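Local atomic coordinates of pectate lyase (Erwinia chrysanthemi, PDB entry 1RU4), a protein that cleaves pectate by beta-elimination, the reaction of pectate lyases, and is built as a right-handed parallel beta-helix. Residues 34-38 / 39-43. Numbering follows the deposited sequence.
Sequences APMSF and SAAMA
Ser-37 and Ser-39 meet through their hydroxyls where a short helix begins: OG of Ser-37 lies 3.1 Å from OG of Ser-39, a hydrogen bond whose direction the heavy atoms do not settle. Ser-37 holds the N-cap position. The N-H groups of a first turn have no preceding helical carbonyl, and serine is common here because its short hydroxyl can face them; with chi1 at 66°, OG swings between its own N and carbonyl carbon and lies 3.2 Å from N of Ala-40.

Two backbone bonds set the helical repeat. N of Ala-41 donates to O of Ser-37, and N of Met-42 to O of Phe-38 at 2.9 Å, both i to i+4 and fairly straight, the second at 159°.

The aromatic contact follows the same spacing. CG of Phe-38 is anti to its backbone N (chi1 -175°), which lays the ring alongside the next turn, and CG of Met-42 sits over one ring face, displaced toward the rim near CE2 and 4.0 Å from the centroid, in a CH-pi contact. The chain of Met-42 then bends so that SD approaches obliquely, 4.5 Å from the centroid, a Met-aromatic contact. A flexible thioether fits this place, since it can follow a flat ring. Phe-94 meets the Phe-38 ring edge-to-face.

On the loop side, buried Met-36 curls its methyl against the helix, CE reaching CB of Ala-40 at 3.7 Å; its CG lies 4.2 Å from CB of Ala-41. Small alanines let the thioether come close to the helix backbone.

A hydroxyl-bonded serine pair thus begins helix 38-44, while apolar packing holds its underside: Met-36 and Ala-41 on strand 16-19, Phe-38, Ala-41 and Met-42 on Ile-51, Phe-38 and Met-42 also on Phe-72.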
ATOM      1  N   ALA A  34      10.959  21.162 -25.266  1.00 18.12           N
ATOM      2  CA  ALA A  34      12.338  21.348 -24.818  1.00 18.16           C
ATOM      3  C   ALA A  34      12.504  20.685 -23.446  1.00 17.34           C
ATOM      4  O   ALA A  34      12.905  21.330 -22.476  1.00 15.67           O
ATOM      5  CB  ALA A  34      12.663  22.836 -24.733  1.00 19.66           C
ATOM      6  N   PRO A  35      12.234  19.368 -23.362  1.00 17.11           N
ATOM      7  CA  PRO A  35      12.346  18.621 -22.105  1.00 16.61           C
ATOM      8  C   PRO A  35      13.768  18.390 -21.608  1.00 15.83           C
ATOM      9  O   PRO A  35      14.670  18.078 -22.387  1.00 16.21           O
ATOM     10  CB  PRO A  35      11.662  17.302 -22.444  1.00 16.73           C
ATOM     11  CG  PRO A  35      12.059  17.094 -23.870  1.00 17.92           C
ATOM     12  CD  PRO A  35      11.848  18.469 -24.467  1.00 16.58           C
ATOM     13  N   MET A  36      13.957  18.545 -20.302  1.00 15.21           N
ATOM     14  CA  MET A  36      15.245  18.276 -19.678  1.00 14.80           C
ATOM     15  C   MET A  36      15.224  16.854 -19.113  1.00 13.33           C
ATOM     16  O   MET A  36      14.170  16.210 -19.078  1.00 12.39           O
ATOM     17  CB  MET A  36      15.531  19.304 -18.575  1.00 17.24           C
ATOM     18  CG  MET A  36      14.595  19.245 -17.376  1.00 16.38           C
ATOM     19  SD  MET A  36      14.528  20.803 -16.452  1.00 16.48           S
ATOM     20  CE  MET A  36      16.170  20.916 -15.823  1.00 17.85           C
ATOM     21  N   SER A  37      16.388  16.352 -18.713  1.00 12.19           N
ATOM     22  CA  SER A  37      16.476  15.010 -18.142  1.00 11.56           C
ATOM     23  C   SER A  37      15.965  15.013 -16.705  1.00 11.10           C
ATOM     24  O   SER A  37      15.885  16.067 -16.067  1.00 11.65           O
ATOM     25  CB  SER A  37      17.919  14.502 -18.175  1.00 11.43           C
ATOM     26  OG  SER A  37      18.754  15.276 -17.330  1.00 11.98           O
ATOM     27  N   PHE A  38      15.631  13.831 -16.194  1.00 10.71           N
ATOM     28  CA  PHE A  38      15.156  13.715 -14.820  1.00 10.35           C
ATOM     29  C   PHE A  38      16.226  14.183 -13.839  1.00 10.76           C
ATOM     30  O   PHE A  38      15.924  14.894 -12.882  1.00  8.97           O
ATOM     31  CB  PHE A  38      14.742  12.273 -14.501  1.00 10.90           C
ATOM     32  CG  PHE A  38      14.118  12.109 -13.138  1.00  9.95           C
ATOM     33  CD1 PHE A  38      12.888  12.691 -12.847  1.00 10.07           C
ATOM     34  CD2 PHE A  38      14.768  11.387 -12.141  1.00 10.60           C
ATOM     35  CE1 PHE A  38      12.313  12.559 -11.583  1.00 10.35           C
ATOM     36  CE2 PHE A  38      14.201  11.249 -10.873  1.00 10.81           C
ATOM     37  CZ  PHE A  38      12.970  11.838 -10.595  1.00 11.43           C
ATOM     38  N   SER A  39      17.477  13.801 -14.095  1.00 10.72           N
ATOM     39  CA  SER A  39      18.590  14.194 -13.235  1.00 11.41           C
ATOM     40  C   SER A  39      18.802  15.710 -13.201  1.00 10.12           C
ATOM     41  O   SER A  39      19.075  16.277 -12.144  1.00 10.56           O
ATOM     42  CB  SER A  39      19.882  13.485 -13.657  1.00 12.69           C
ATOM     43  OG  SER A  39      20.228  13.784 -14.997  1.00 17.09           O
ATOM     44  N   ALA A  40      18.657  16.362 -14.354  1.00 11.22           N
ATOM     45  CA  ALA A  40      18.815  17.815 -14.435  1.00 10.33           C
ATOM     46  C   ALA A  40      17.724  18.519 -13.630  1.00 10.48           C
ATOM     47  O   ALA A  40      17.995  19.483 -12.910  1.00  9.74           O
ATOM     48  CB  ALA A  40      18.783  18.272 -15.889  1.00 11.83           C
ATOM     49  N   ALA A  41      16.496  18.017 -13.738  1.00  7.79           N
ATOM     50  CA  ALA A  41      15.371  18.582 -12.996  1.00  7.98           C
ATOM     51  C   ALA A  41      15.567  18.403 -11.494  1.00  7.88           C
ATOM     52  O   ALA A  41      15.298  19.314 -10.711  1.00  8.54           O
ATOM     53  CB  ALA A  41      14.072  17.938 -13.441  1.00  8.21           C
ATOM     54  N   MET A  42      16.042  17.225 -11.097  1.00  8.16           N
ATOM     55  CA  MET A  42      16.325  16.932  -9.695  1.00  8.62           C
ATOM     56  C   MET A  42      17.356  17.895  -9.106  1.00  9.25           C
ATOM     57  O   MET A  42      17.250  18.301  -7.948  1.00  8.24           O
ATOM     58  CB  MET A  42      16.826  15.496  -9.556  1.00  9.80           C
ATOM     59  CG  MET A  42      15.741  14.443  -9.691  1.00  9.29           C
ATOM     60  SD  MET A  42      14.767  14.297  -8.191  1.00 12.67           S
ATOM     61  CE  MET A  42      15.905  13.315  -7.194  1.00 13.47           C
ATOM     62  N   ALA A  43      18.349  18.262  -9.912  1.00  9.09           N
ATOM     63  CA  ALA A  43      19.386  19.185  -9.471  1.00  8.78           C
ATOM     64  C   ALA A  43      18.850  20.602  -9.263  1.00  9.84           C
ATOM     65  O   ALA A  43      19.235  21.284  -8.315  1.00  9.52           O
ATOM     66  CB  ALA A  43      20.535  19.198 -10.468  1.00  9.46           C
TER